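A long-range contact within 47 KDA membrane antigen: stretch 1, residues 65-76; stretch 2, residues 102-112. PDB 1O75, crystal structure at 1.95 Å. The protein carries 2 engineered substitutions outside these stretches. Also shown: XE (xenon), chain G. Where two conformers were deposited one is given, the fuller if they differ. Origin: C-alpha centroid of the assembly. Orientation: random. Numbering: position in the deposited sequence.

Stretch 1 (65-76) QQFQYAVEVLGE
Stretch 2, residues 102-112: TKMVRASASFQ

Strand 69-76 of stretch 1 runs antiparallel to strand 102-107 of stretch 2, their directions 150° apart and their axes approaching to 4.4 Å; 852 Å² is buried, both sides summed. Residues of these two strands are extended, with phi from -86° to -147° and psi from 105° to 165°; stretch 2 resumes as a strand through Phe-111 (-65/131) and Gln-112 (-106/-53). The register pairs Glu-72 with Arg-106, Val-73 with Val-105, Leu-74 with Met-104, Gly-75 with Lys-103 and Glu-76 with Thr-102, CA-CA distances alternating between wide hydrogen-bonded pairs (5.7 Å) and narrow ones (4.2 to 4.6 Å). Two wide pairs bond reciprocally: Val-73 N to Val-105 O is 2.9 Å and Val-105 N to Val-73 O 3.1 Å; Gly-75 N to Lys-103 O is 3.0 Å and Lys-103 N to Gly-75 O 3.2 Å. Farther along, Ala-107 N donates to Val-71 O at 2.9 Å, and a water accepts from Val-71 N (2.9 Å) and donates to Ala-107 O (2.7 Å) and Tyr-69 O (2.6 Å). In the narrow pairs CA-H groups face carbonyls, as in Met-104 CA to Val-73 O at 3.3 Å.

One face carries Val-71, Val-73, Val-105 and Ala-107. With Val-73 (chi1 m, -67°) and Val-105 (m, -62°) in the same well, Val-73 CG2 meets Val-105 CG2 at 3.7 Å, while Val-73 CG1 lies 4.4 Å from Ala-107 CB. Val-71 takes t (178°), placing its CG1 also 4.4 Å from Ala-107 CB, so both valines reach the small methyl. Gly-75 adds no side chain here, and Lys-103 (t, p, p, t) leads its end away.

On the other face, the t, p rotamer of Leu-74 (178°, 75°) sets CD1 between Met-104 CE (3.9 Å) and Thr-102 CB (4.1 Å). Met-104 is extended through chi1 and chi2 (t, t), then bends at chi3 (m, -74°), which leaves CE also 3.6 Å from the xenon; that atom sits over this face, 3.7 Å from Glu-72 O. Glu-72 (m, t, chi3 -59°) and Arg-106 (m, t, m, chi4 -69°) share m, t, which brings Glu-72 CG within 4.2 Å of Arg-106 CG; the arginine end then leads away. Thr-102 at p (65°) and Glu-76 (m, t, chi3 -31°) place CG2 of Thr-102 4.3 Å from CG of Glu-76.

At the strand's start, Tyr-69 N donates to Gln-65 O at 2.9 Å; across the stretches, Ala-109 N (-146/155) donates to Gln-66 O at 3.2 Å. Gln-66 (-63/-19; p, t, chi3 -27°) points toward stretch 2, its CD 3.6 Å from Ala-109 CB. Ser-108 (-154/139; t) points away. Phe-67 (-76/-51; m, chi2 -79°) starts sideways, but its ring comes nearer: CE1 is 3.7 Å from Ala-109 CB and CD1 3.7 Å from Phe-111 CB. Phe-111 (t, chi2 72°) sends its own ring away. A second water lies 3.0 Å from Phe-67 O and accepts from Phe-111 N (2.8 Å).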

# COMPACT_ATOMS: atom_id res chain seq x y z
N GLN B 65 1.23 -2.19 -18.89
CA GLN B 65 0.38 -2.25 -20.08
C GLN B 65 0.93 -2.98 -21.30
O GLN B 65 0.17 -3.35 -22.19
CB GLN B 65 -0.02 -0.84 -20.50
CG GLN B 65 -0.85 -0.11 -19.44
CD GLN B 65 -1.21 1.28 -19.89
OE1 GLN B 65 -2.23 1.48 -20.56
NE2 GLN B 65 -0.35 2.24 -19.58
N GLN B 66 2.24 -3.22 -21.34
CA GLN B 66 2.85 -3.87 -22.50
C GLN B 66 2.35 -5.28 -22.72
O GLN B 66 2.49 -5.83 -23.81
CB GLN B 66 4.39 -3.91 -22.36
CG GLN B 66 4.90 -5.03 -21.46
CD GLN B 66 6.43 -5.00 -21.33
OE1 GLN B 66 7.11 -4.52 -22.22
NE2 GLN B 66 6.96 -5.52 -20.23
N PHE B 67 1.77 -5.87 -21.69
CA PHE B 67 1.28 -7.23 -21.84
C PHE B 67 -0.03 -7.37 -22.62
O PHE B 67 -0.11 -8.18 -23.56
CB PHE B 67 1.16 -7.86 -20.46
CG PHE B 67 2.47 -7.97 -19.74
CD1 PHE B 67 3.36 -9.00 -20.07
CD2 PHE B 67 2.84 -7.03 -18.79
CE1 PHE B 67 4.61 -9.08 -19.44
CE2 PHE B 67 4.10 -7.10 -18.15
CZ PHE B 67 4.98 -8.13 -18.49
N GLN B 68 -1.04 -6.60 -22.24
CA GLN B 68 -2.35 -6.69 -22.89
C GLN B 68 -2.67 -5.58 -23.88
O GLN B 68 -3.62 -5.70 -24.66
CB GLN B 68 -3.46 -6.71 -21.82
CG GLN B 68 -3.63 -8.04 -21.11
CD GLN B 68 -4.49 -8.97 -21.90
OE1 GLN B 68 -3.87 -9.89 -22.60
NE2 GLN B 68 -5.73 -8.85 -21.90
N TYR B 69 -1.90 -4.50 -23.84
CA TYR B 69 -2.17 -3.34 -24.70
C TYR B 69 -1.11 -3.05 -25.76
O TYR B 69 0.05 -3.46 -25.61
CB TYR B 69 -2.35 -2.10 -23.81
CG TYR B 69 -3.42 -2.30 -22.74
CD1 TYR B 69 -4.77 -2.06 -23.01
CD2 TYR B 69 -3.08 -2.77 -21.47
CE1 TYR B 69 -5.78 -2.30 -22.03
CE2 TYR B 69 -4.06 -3.01 -20.49
CZ TYR B 69 -5.41 -2.77 -20.78
OH TYR B 69 -6.37 -3.05 -19.85
N ALA B 70 -1.52 -2.33 -26.80
CA ALA B 70 -0.63 -1.91 -27.90
C ALA B 70 -0.02 -0.62 -27.38
O ALA B 70 -0.68 0.43 -27.35
CB ALA B 70 -1.44 -1.66 -29.19
N VAL B 71 1.24 -0.69 -26.97
CA VAL B 71 1.89 0.47 -26.36
C VAL B 71 3.14 0.97 -27.07
O VAL B 71 3.91 0.17 -27.59
CB VAL B 71 2.34 0.10 -24.92
CG1 VAL B 71 3.09 1.30 -24.26
CG2 VAL B 71 1.14 -0.35 -24.10
N GLU B 72 3.33 2.29 -27.07
CA GLU B 72 4.55 2.88 -27.61
C GLU B 72 5.09 3.77 -26.52
O GLU B 72 4.33 4.42 -25.79
CB GLU B 72 4.29 3.75 -28.85
CG GLU B 72 3.90 2.98 -30.10
CD GLU B 72 3.64 3.91 -31.27
OE1 GLU B 72 2.76 4.79 -31.16
OE2 GLU B 72 4.32 3.78 -32.29
N VAL B 73 6.41 3.81 -26.38
CA VAL B 73 7.03 4.67 -25.40
C VAL B 73 8.06 5.54 -26.10
O VAL B 73 8.65 5.15 -27.10
CB VAL B 73 7.72 3.87 -24.26
CG1 VAL B 73 6.66 3.15 -23.43
CG2 VAL B 73 8.68 2.85 -24.84
N LEU B 74 8.21 6.75 -25.58
CA LEU B 74 9.16 7.72 -26.09
C LEU B 74 10.16 7.96 -24.96
O LEU B 74 9.76 8.11 -23.80
CB LEU B 74 8.46 9.04 -26.39
CG LEU B 74 9.36 10.18 -26.88
CD1 LEU B 74 9.75 9.90 -28.32
CD2 LEU B 74 8.62 11.53 -26.78
N GLY B 75 11.44 8.02 -25.29
CA GLY B 75 12.46 8.26 -24.28
C GLY B 75 13.56 9.21 -24.73
O GLY B 75 13.74 9.42 -25.93
N GLU B 76 14.28 9.77 -23.76
CA GLU B 76 15.37 10.70 -24.05
C GLU B 76 16.70 10.01 -23.79
O GLU B 76 16.85 9.26 -22.82
CB GLU B 76 15.30 11.94 -23.17
CG GLU B 76 13.98 12.65 -23.22
CD GLU B 76 13.95 13.87 -22.34
OE1 GLU B 76 14.63 13.88 -21.29
OE2 GLU B 76 13.22 14.81 -22.68
N THR B 102 15.85 11.73 -29.03
CA THR B 102 14.79 10.85 -28.57
C THR B 102 14.58 9.66 -29.49
O THR B 102 15.06 9.62 -30.62
CB THR B 102 13.46 11.61 -28.45
OG1 THR B 102 13.05 12.05 -29.75
CG2 THR B 102 13.63 12.82 -27.54
N LYS B 103 13.88 8.66 -28.99
CA LYS B 103 13.60 7.47 -29.76
C LYS B 103 12.22 6.99 -29.32
O LYS B 103 11.86 7.13 -28.15
CB LYS B 103 14.66 6.41 -29.46
CG LYS B 103 14.63 5.22 -30.39
CD LYS B 103 15.17 5.57 -31.79
CE LYS B 103 16.67 5.84 -31.76
NZ LYS B 103 17.28 5.89 -33.13
N MET B 104 11.46 6.42 -30.25
CA MET B 104 10.14 5.90 -29.94
C MET B 104 10.10 4.45 -30.39
O MET B 104 10.47 4.14 -31.52
CB MET B 104 9.05 6.70 -30.67
CG MET B 104 7.63 6.31 -30.26
SD MET B 104 6.37 7.31 -31.08
CE MET B 104 6.53 8.86 -30.19
N VAL B 105 9.68 3.57 -29.50
CA VAL B 105 9.61 2.16 -29.82
C VAL B 105 8.32 1.60 -29.30
O VAL B 105 7.66 2.22 -28.48
CB VAL B 105 10.77 1.38 -29.14
CG1 VAL B 105 12.13 1.90 -29.65
CG2 VAL B 105 10.69 1.55 -27.61
N ARG B 106 7.96 0.43 -29.79
CA ARG B 106 6.79 -0.27 -29.31
C ARG B 106 7.28 -1.07 -28.10
O ARG B 106 8.39 -1.60 -28.12
CB ARG B 106 6.24 -1.21 -30.38
CG ARG B 106 5.72 -0.49 -31.62
CD ARG B 106 4.98 -1.45 -32.56
NE ARG B 106 5.90 -2.28 -33.32
CZ ARG B 106 6.70 -1.83 -34.29
NH1 ARG B 106 6.69 -0.54 -34.61
NH2 ARG B 106 7.51 -2.66 -34.92
N ALA B 107 6.46 -1.16 -27.04
CA ALA B 107 6.81 -1.93 -25.85
C ALA B 107 5.76 -3.03 -25.81
O ALA B 107 4.55 -2.76 -25.71
CB ALA B 107 6.74 -1.06 -24.59
N SER B 108 6.20 -4.28 -25.89
CA SER B 108 5.25 -5.38 -25.92
C SER B 108 5.90 -6.64 -25.38
O SER B 108 7.07 -6.91 -25.67
CB SER B 108 4.78 -5.59 -27.37
OG SER B 108 3.78 -6.59 -27.48
N ALA B 109 5.16 -7.39 -24.58
CA ALA B 109 5.71 -8.62 -24.04
C ALA B 109 4.58 -9.61 -23.94
O ALA B 109 3.42 -9.22 -23.86
CB ALA B 109 6.33 -8.38 -22.67
N SER B 110 4.93 -10.90 -23.99
CA SER B 110 3.95 -11.97 -23.87
C SER B 110 4.12 -12.60 -22.50
O SER B 110 5.13 -13.26 -22.21
CB SER B 110 4.17 -13.01 -24.97
OG SER B 110 4.05 -12.39 -26.25
N PHE B 111 3.11 -12.39 -21.65
CA PHE B 111 3.12 -12.91 -20.30
C PHE B 111 3.11 -14.44 -20.26
O PHE B 111 2.27 -15.07 -20.91
CB PHE B 111 1.90 -12.39 -19.52
CG PHE B 111 1.75 -13.00 -18.16
CD1 PHE B 111 2.63 -12.65 -17.13
CD2 PHE B 111 0.76 -13.95 -17.92
CE1 PHE B 111 2.51 -13.25 -15.88
CE2 PHE B 111 0.63 -14.55 -16.68
CZ PHE B 111 1.52 -14.20 -15.64
N GLN B 112 4.01 -15.02 -19.48
CA GLN B 112 4.10 -16.48 -19.35
C GLN B 112 3.56 -16.93 -17.99
O GLN B 112 2.68 -17.78 -17.92
CB GLN B 112 5.55 -16.97 -19.51
CG GLN B 112 6.16 -16.74 -20.88
CD GLN B 112 5.28 -17.23 -22.03
OE1 GLN B 112 4.77 -16.42 -22.83
NE2 GLN B 112 5.07 -18.54 -22.12
XE XE G . 4.88 7.80 -27.17
O HOH W 1 1.01 -10.87 -22.76
O HOH W 2 2.28 -3.43 -26.93